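Local coordinates for protein putative peptidase (Chlamydophila abortus, PDB 3CE2) that probably cleaves small bioactive peptides as a zinc-dependent oligopeptidase of the M3B metallopeptidase family, at residues S382-L387 / G405-S410; T93-I98 / G373-G378. One frame throughout, in Å; residues are numbered along the deposited sequence.

Contact 1: S382-L387 / G405-S410; sequences SHPYVL and GHSMHS. With ZN (zinc ion), chain D.
The pyrrolidine ring of Pro384 touches Ser407 through CB and CG, while the same side chain also packs on Trp361. Two distances describe the approach: CB of Pro384 lies 3.8 Å from CB of Ser407, and CG of Pro384 lies 3.8 Å from the backbone O of Ser407. The imidazole of His406, one residue earlier on the helix, carries zinc at its NE2 corner at 2.2 Å. The neighbouring His406 ring carbons CD2 and CE1 are almost equally far from the metal, at 3.2 and 3.1 Å, so the ion sits nearly symmetrically before the nitrogen.

Ser407 touches both Pro384 and Val386. Its chi1 of -79° sets OG beside the backbone N and anti to the carbonyl carbon, where OG approaches CB of Pro384 (3.7 Å) and CG2 of Val386 (3.3 Å). These are apolar approaches to a hydroxyl; it also makes a weak hydrogen bond to the backbone O of Glu403, four residues earlier. On the valine, CG1 stands anti to the backbone N (chi1 179°), and the other branch, CG2, reaches the serine.

In this chain the short strand 385-387 packs beside the helix bearing the HExxH sequence, consistent with membership of the M3 family in clan MA. Helix 394-416 supplies His402 and His406 to the zinc, and Glu430 from farther along the chain completes its three protein ligands. The CA atoms of Pro384 and Ser407 come within 5.5 Å, and all three touching residues are buried, although the two segments together cover just 142 Å². Ordinary helical bonds run from the N of His409 to the O of Gly405 and from the N of Ser410 to the O of His406.

Contact 2: T93-I98 / G373-G378; sequences THDQDI and GAYSSG
Tyr375 gives its hydroxyl hydrogen to Asp95, with OH 2.7 Å from OD2, and the two side chains bridge backbones whose nearest CA atoms, those of Asp95 and Ala374, are 10.7 Å apart. The bond ties the C-terminal part of helix 66-96 to strand 375-377, an outer strand of the small mixed sheet beside the zinc-binding helix of this M3 peptidase.

OD2 accepts through its anti lone pair, on the side away from OD1. It also lies close to the plane of the tyrosine ring, at its edge, 3.4 Å from CE2 of Tyr375. The carboxylate is turned 59° from that ring, so the two flat groups meet at an angle without stacking.

Torsions bring the groups together from opposite ends. With chi1 67°, the ring of Tyr375 is placed between its own backbone N and carbonyl carbon and reaches across to the helix. In the aspartate, the bond from CA to CB points toward the strand, and chi1 of -77° holds CG anti to the carbonyl carbon, where OD2 meets OH of Tyr375.

Outside this pair, OD1 of Asp95 forms a salt bridge with NE of Arg371, whose backbone also bonds to that of Asp95. A carboxylate so held, with one oxygen on a guanidinium and the other on a phenol, would be expected to stay negatively charged. The tyrosine also touches Trp24 and Leu387, and its side chain comes within about 8 Å of the bound zinc, too far to be a ligand. Next to Asp95, N of Gln96 bonds to O of Thr93 at 3.1 Å, and N of Asp97 to O of His94 at 3.3 Å. Besides its bond to OD2, OH of Tyr375 lies 3.6 Å from CB of Asp95.

In the fold
Contacts 1 and 2 have centres 12 Å apart and share one small sheet, in which strands 375-377 and 385-387 are antiparallel neighbours. Two probable hydrogen bonds join them: N of Tyr385 to O of Ser377 at 2.8 Å, and N of Leu387 to O of Tyr375 at 3.0 Å. Strand 375-377 also touches the zinc helix directly, since OG of Ser376 lies 3.3 Å from CB of His406 and bonds to OE1 of Glu403 in the HExxH sequence. Helix 66-96, the sheet and helix 394-416 therefore form successive layers, consistent with an edge strand bordering the active-site cleft, as in related zinc peptidases.

Contact 1: S382-L387 / G405-S410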
ATOM      1  N   SER A 382       5.503 -14.442 -16.282  1.00 68.38           N
ATOM      2  CA  SER A 382       6.789 -13.761 -16.426  1.00 64.89           C
ATOM      3  C   SER A 382       7.621 -13.824 -15.153  1.00 64.70           C
ATOM      4  O   SER A 382       7.114 -14.160 -14.086  1.00 67.73           O
ATOM      5  CB  SER A 382       6.530 -12.296 -16.759  1.00 63.08           C
ATOM      6  OG  SER A 382       5.559 -11.729 -15.879  1.00 62.38           O
ATOM      7  N   HIS A 383       8.896 -13.476 -15.246  1.00 64.04           N
ATOM      8  CA  HIS A 383       9.617 -13.181 -14.029  1.00 67.22           C
ATOM      9  C   HIS A 383       9.166 -11.779 -13.634  1.00 62.50           C
ATOM     10  O   HIS A 383       8.401 -11.171 -14.377  1.00 57.73           O
ATOM     11  CB  HIS A 383      11.140 -13.319 -14.175  1.00 69.02           C
ATOM     12  CG  HIS A 383      11.674 -12.864 -15.488  1.00 72.09           C
ATOM     13  ND1 HIS A 383      12.188 -13.738 -16.421  1.00 71.07           N
ATOM     14  CD2 HIS A 383      11.796 -11.626 -16.022  1.00 76.74           C
ATOM     15  CE1 HIS A 383      12.593 -13.061 -17.480  1.00 75.87           C
ATOM     16  NE2 HIS A 383      12.372 -11.776 -17.261  1.00 81.89           N
ATOM     17  N   PRO A 384       9.564 -11.298 -12.435  1.00 56.26           N
ATOM     18  CA  PRO A 384       9.132  -9.956 -12.056  1.00 58.66           C
ATOM     19  C   PRO A 384       9.900  -8.914 -12.870  1.00 63.00           C
ATOM     20  O   PRO A 384      11.005  -9.172 -13.343  1.00 69.12           O
ATOM     21  CB  PRO A 384       9.500  -9.864 -10.575  1.00 55.13           C
ATOM     22  CG  PRO A 384      10.557 -10.885 -10.369  1.00 53.19           C
ATOM     23  CD  PRO A 384      10.397 -11.939 -11.404  1.00 49.33           C
ATOM     24  N   TYR A 385       9.302  -7.756 -13.074  1.00 57.61           N
ATOM     25  CA  TYR A 385       9.954  -6.741 -13.856  1.00 50.26           C
ATOM     26  C   TYR A 385       9.997  -5.528 -12.980  1.00 47.86           C
ATOM     27  O   TYR A 385       8.995  -5.128 -12.380  1.00 47.97           O
ATOM     28  CB  TYR A 385       9.189  -6.486 -15.152  1.00 51.62           C
ATOM     29  CG  TYR A 385       9.460  -7.527 -16.220  1.00 50.47           C
ATOM     30  CD1 TYR A 385      10.732  -7.640 -16.783  1.00 53.66           C
ATOM     31  CD2 TYR A 385       8.451  -8.388 -16.681  1.00 45.02           C
ATOM     32  CE1 TYR A 385      11.008  -8.586 -17.777  1.00 50.90           C
ATOM     33  CE2 TYR A 385       8.714  -9.342 -17.673  1.00 43.20           C
ATOM     34  CZ  TYR A 385      10.006  -9.428 -18.216  1.00 49.81           C
ATOM     35  OH  TYR A 385      10.329 -10.337 -19.199  1.00 50.50           O
ATOM     36  N   VAL A 386      11.183  -4.971 -12.849  1.00 46.25           N
ATOM     37  CA  VAL A 386      11.351  -3.799 -12.023  1.00 44.65           C
ATOM     38  C   VAL A 386      11.676  -2.617 -12.906  1.00 46.93           C
ATOM     39  O   VAL A 386      12.709  -2.614 -13.600  1.00 40.51           O
ATOM     40  CB  VAL A 386      12.522  -3.972 -11.075  1.00 42.04           C
ATOM     41  CG1 VAL A 386      12.680  -2.731 -10.244  1.00 46.21           C
ATOM     42  CG2 VAL A 386      12.291  -5.155 -10.215  1.00 44.05           C
ATOM     43  N   LEU A 387      10.806  -1.614 -12.875  1.00 46.89           N
ATOM     44  CA  LEU A 387      11.131  -0.337 -13.475  1.00 43.35           C
ATOM     45  C   LEU A 387      11.783   0.635 -12.481  1.00 46.31           C
ATOM     46  O   LEU A 387      11.190   1.031 -11.479  1.00 50.18           O
ATOM     47  CB  LEU A 387       9.893   0.284 -14.093  1.00 44.64           C
ATOM     48  CG  LEU A 387      10.228   1.582 -14.834  1.00 44.91           C
ATOM     49  CD1 LEU A 387       9.363   1.723 -16.093  1.00 35.67           C
ATOM     50  CD2 LEU A 387      10.121   2.796 -13.891  1.00 33.66           C
ATOM     51  N   GLY A 405      11.966  -6.277  -2.846  1.00 38.92           N
ATOM     52  CA  GLY A 405      11.037  -6.923  -1.959  1.00 37.78           C
ATOM     53  C   GLY A 405       9.743  -7.359  -2.625  1.00 42.10           C
ATOM     54  O   GLY A 405       9.374  -8.536  -2.508  1.00 41.40           O
ATOM     55  N   HIS A 406       9.036  -6.434  -3.296  1.00 40.34           N
ATOM     56  CA  HIS A 406       7.777  -6.789  -3.984  1.00 43.03           C
ATOM     57  C   HIS A 406       8.068  -7.885  -4.974  1.00 38.20           C
ATOM     58  O   HIS A 406       7.304  -8.825  -5.126  1.00 43.10           O
ATOM     59  CB  HIS A 406       7.185  -5.629  -4.806  1.00 45.09           C
ATOM     60  CG  HIS A 406       6.608  -4.521  -3.995  1.00 52.38           C
ATOM     61  ND1 HIS A 406       5.797  -4.737  -2.903  1.00 60.63           N
ATOM     62  CD2 HIS A 406       6.686  -3.177  -4.149  1.00 59.70           C
ATOM     63  CE1 HIS A 406       5.427  -3.574  -2.397  1.00 62.86           C
ATOM     64  NE2 HIS A 406       5.956  -2.611  -3.132  1.00 64.06           N
ATOM     65  N   SER A 407       9.178  -7.724  -5.674  1.00 34.77           N
ATOM     66  CA  SER A 407       9.546  -8.618  -6.733  1.00 40.79           C
ATOM     67  C   SER A 407       9.775 -10.047  -6.261  1.00 39.62           C
ATOM     68  O   SER A 407       9.185 -10.963  -6.808  1.00 41.54           O
ATOM     69  CB  SER A 407      10.764  -8.066  -7.478  1.00 45.56           C
ATOM     70  OG  SER A 407      10.307  -7.056  -8.361  1.00 59.42           O
ATOM     71  N   MET A 408      10.618 -10.230  -5.248  1.00 37.57           N
ATOM     72  CA  MET A 408      10.824 -11.545  -4.667  1.00 38.45           C
ATOM     73  C   MET A 408       9.524 -12.148  -4.117  1.00 43.35           C
ATOM     74  O   MET A 408       9.222 -13.342  -4.365  1.00 46.24           O
ATOM     75  CB  MET A 408      11.932 -11.502  -3.619  1.00 36.72           C
ATOM     76  CG  MET A 408      13.307 -11.216  -4.242  1.00 38.37           C
ATOM     77  SD  MET A 408      13.851 -12.510  -5.416  1.00 40.17           S
ATOM     78  CE  MET A 408      14.525 -13.711  -4.285  1.00 44.64           C
ATOM     79  N   HIS A 409       8.724 -11.328  -3.433  1.00 37.41           N
ATOM     80  CA  HIS A 409       7.416 -11.781  -2.940  1.00 35.56           C
ATOM     81  C   HIS A 409       6.672 -12.409  -4.120  1.00 40.30           C
ATOM     82  O   HIS A 409       6.226 -13.576  -4.051  1.00 35.35           O
ATOM     83  CB  HIS A 409       6.617 -10.593  -2.411  1.00 37.97           C
ATOM     84  CG  HIS A 409       5.461 -10.952  -1.528  1.00 36.45           C
ATOM     85  ND1 HIS A 409       4.962 -12.235  -1.415  1.00 41.24           N
ATOM     86  CD2 HIS A 409       4.685 -10.176  -0.731  1.00 33.48           C
ATOM     87  CE1 HIS A 409       3.943 -12.238  -0.572  1.00 31.54           C
ATOM     88  NE2 HIS A 409       3.747 -10.998  -0.155  1.00 32.21           N
ATOM     89  N   SER A 410       6.550 -11.642  -5.207  1.00 33.03           N
ATOM     90  CA  SER A 410       5.766 -12.089  -6.370  1.00 36.76           C
ATOM     91  C   SER A 410       6.357 -13.328  -7.027  1.00 38.23           C
ATOM     92  O   SER A 410       5.644 -14.243  -7.443  1.00 36.56           O
ATOM     93  CB  SER A 410       5.636 -10.967  -7.396  1.00 40.04           C
ATOM     94  OG  SER A 410       4.497 -10.156  -7.103  1.00 45.83           O
TER
HETATM   95 ZN    ZN D 703       5.829  -0.541  -2.483  1.00 77.55          ZN

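Contact 2: T93-I98 / G373-G378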
ATOM      1  N   THR A  93       5.942  -2.085 -22.211  1.00 51.69           N
ATOM      2  CA  THR A  93       6.456  -1.499 -23.458  1.00 55.72           C
ATOM      3  C   THR A  93       6.204   0.016 -23.478  1.00 50.13           C
ATOM      4  O   THR A  93       7.115   0.807 -23.705  1.00 51.62           O
ATOM      5  CB  THR A  93       5.824  -2.186 -24.718  1.00 59.62           C
ATOM      6  OG1 THR A  93       6.331  -3.526 -24.843  1.00 63.95           O
ATOM      7  CG2 THR A  93       6.141  -1.409 -26.003  1.00 49.31           C
ATOM      8  N   HIS A  94       4.962   0.388 -23.194  1.00 39.57           N
ATOM      9  CA  HIS A  94       4.543   1.762 -23.042  1.00 41.59           C
ATOM     10  C   HIS A  94       5.392   2.551 -22.058  1.00 46.72           C
ATOM     11  O   HIS A  94       5.674   3.712 -22.278  1.00 53.30           O
ATOM     12  CB  HIS A  94       3.074   1.782 -22.620  1.00 45.71           C
ATOM     13  CG  HIS A  94       2.564   3.133 -22.229  1.00 54.55           C
ATOM     14  ND1 HIS A  94       2.428   4.170 -23.129  1.00 56.65           N
ATOM     15  CD2 HIS A  94       2.121   3.609 -21.039  1.00 58.56           C
ATOM     16  CE1 HIS A  94       1.927   5.225 -22.508  1.00 56.84           C
ATOM     17  NE2 HIS A  94       1.731   4.912 -21.239  1.00 54.67           N
ATOM     18  N   ASP A  95       5.802   1.935 -20.960  1.00 50.68           N
ATOM     19  CA  ASP A  95       6.499   2.682 -19.930  1.00 46.02           C
ATOM     20  C   ASP A  95       7.945   2.976 -20.295  1.00 51.45           C
ATOM     21  O   ASP A  95       8.602   3.828 -19.671  1.00 47.97           O
ATOM     22  CB  ASP A  95       6.410   1.953 -18.597  1.00 49.46           C
ATOM     23  CG  ASP A  95       5.054   2.112 -17.937  1.00 54.05           C
ATOM     24  OD1 ASP A  95       4.248   2.934 -18.425  1.00 58.75           O
ATOM     25  OD2 ASP A  95       4.793   1.414 -16.933  1.00 54.55           O
ATOM     26  N   GLN A  96       8.450   2.276 -21.307  1.00 55.59           N
ATOM     27  CA  GLN A  96       9.802   2.544 -21.802  1.00 58.43           C
ATOM     28  C   GLN A  96       9.907   3.931 -22.436  1.00 56.61           C
ATOM     29  O   GLN A  96      10.966   4.567 -22.375  1.00 55.68           O
ATOM     30  CB  GLN A  96      10.215   1.478 -22.807  1.00 56.91           C
ATOM     31  CG  GLN A  96      10.645   0.204 -22.143  1.00 53.65           C
ATOM     32  CD  GLN A  96      10.583  -1.002 -23.056  1.00 47.37           C
ATOM     33  OE1 GLN A  96      10.865  -2.111 -22.629  1.00 52.68           O
ATOM     34  NE2 GLN A  96      10.197  -0.796 -24.303  1.00 37.68           N
ATOM     35  N   ASP A  97       8.790   4.376 -23.024  1.00 54.95           N
ATOM     36  CA  ASP A  97       8.669   5.659 -23.727  1.00 54.39           C
ATOM     37  C   ASP A  97       7.188   6.038 -23.850  1.00 46.73           C
ATOM     38  O   ASP A  97       6.477   5.542 -24.707  1.00 49.78           O
ATOM     39  CB  ASP A  97       9.334   5.574 -25.105  1.00 55.83           C
ATOM     40  CG  ASP A  97       9.159   6.848 -25.933  1.00 68.81           C
ATOM     41  OD1 ASP A  97       8.600   7.865 -25.432  1.00 68.95           O
ATOM     42  OD2 ASP A  97       9.583   6.814 -27.113  1.00 73.94           O
ATOM     43  N   ILE A  98       6.715   6.921 -22.987  1.00 47.08           N
ATOM     44  CA  ILE A  98       5.270   7.061 -22.811  1.00 47.87           C
ATOM     45  C   ILE A  98       4.572   7.826 -23.937  1.00 51.80           C
ATOM     46  O   ILE A  98       3.339   7.851 -24.024  1.00 49.19           O
ATOM     47  CB  ILE A  98       4.929   7.630 -21.432  1.00 50.48           C
ATOM     48  CG1 ILE A  98       5.440   9.071 -21.297  1.00 44.80           C
ATOM     49  CG2 ILE A  98       5.532   6.722 -20.329  1.00 44.88           C
ATOM     50  CD1 ILE A  98       5.118   9.719 -19.912  1.00 42.25           C
ATOM     51  N   GLY A 373       9.541   7.496 -11.527  1.00 40.88           N
ATOM     52  CA  GLY A 373       9.517   6.769 -10.266  1.00 43.35           C
ATOM     53  C   GLY A 373       9.963   5.320 -10.415  1.00 44.43           C
ATOM     54  O   GLY A 373      10.927   5.045 -11.137  1.00 44.66           O
ATOM     55  N   ALA A 374       9.249   4.405  -9.753  1.00 41.81           N
ATOM     56  CA  ALA A 374       9.640   2.989  -9.677  1.00 41.58           C
ATOM     57  C   ALA A 374       8.487   2.037  -9.345  1.00 40.24           C
ATOM     58  O   ALA A 374       7.498   2.431  -8.719  1.00 43.34           O
ATOM     59  CB  ALA A 374      10.760   2.810  -8.663  1.00 35.84           C
ATOM     60  N   TYR A 375       8.625   0.783  -9.763  1.00 41.27           N
ATOM     61  CA  TYR A 375       7.641  -0.251  -9.444  1.00 41.82           C
ATOM     62  C   TYR A 375       8.121  -1.655  -9.779  1.00 41.83           C
ATOM     63  O   TYR A 375       9.156  -1.832 -10.412  1.00 43.71           O
ATOM     64  CB  TYR A 375       6.304   0.009 -10.163  1.00 41.68           C
ATOM     65  CG  TYR A 375       6.364  -0.115 -11.669  1.00 43.45           C
ATOM     66  CD1 TYR A 375       6.628  -1.350 -12.288  1.00 41.59           C
ATOM     67  CD2 TYR A 375       6.135   0.997 -12.485  1.00 41.79           C
ATOM     68  CE1 TYR A 375       6.663  -1.465 -13.682  1.00 41.99           C
ATOM     69  CE2 TYR A 375       6.168   0.897 -13.882  1.00 41.13           C
ATOM     70  CZ  TYR A 375       6.431  -0.332 -14.476  1.00 44.29           C
ATOM     71  OH  TYR A 375       6.479  -0.418 -15.854  1.00 41.94           O
ATOM     72  N   SER A 376       7.338  -2.642  -9.333  1.00 48.55           N
ATOM     73  CA  SER A 376       7.481  -4.039  -9.715  1.00 43.19           C
ATOM     74  C   SER A 376       6.211  -4.473 -10.385  1.00 42.80           C
ATOM     75  O   SER A 376       5.119  -4.103  -9.973  1.00 42.49           O
ATOM     76  CB  SER A 376       7.654  -4.910  -8.487  1.00 47.26           C
ATOM     77  OG  SER A 376       8.364  -4.189  -7.512  1.00 63.02           O
ATOM     78  N   SER A 377       6.344  -5.292 -11.410  1.00 41.34           N
ATOM     79  CA  SER A 377       5.179  -5.762 -12.114  1.00 46.88           C
ATOM     80  C   SER A 377       5.553  -7.101 -12.715  1.00 46.64           C
ATOM     81  O   SER A 377       6.616  -7.630 -12.432  1.00 47.08           O
ATOM     82  CB  SER A 377       4.757  -4.740 -13.192  1.00 49.33           C
ATOM     83  OG  SER A 377       3.646  -5.196 -13.942  1.00 51.42           O
ATOM     84  N   GLY A 378       4.684  -7.639 -13.555  1.00 49.55           N
ATOM     85  CA  GLY A 378       4.902  -8.943 -14.149  1.00 50.77           C
ATOM     86  C   GLY A 378       3.585  -9.644 -14.000  1.00 51.50           C
ATOM     87  O   GLY A 378       2.622  -9.060 -13.512  1.00 57.62           O
TER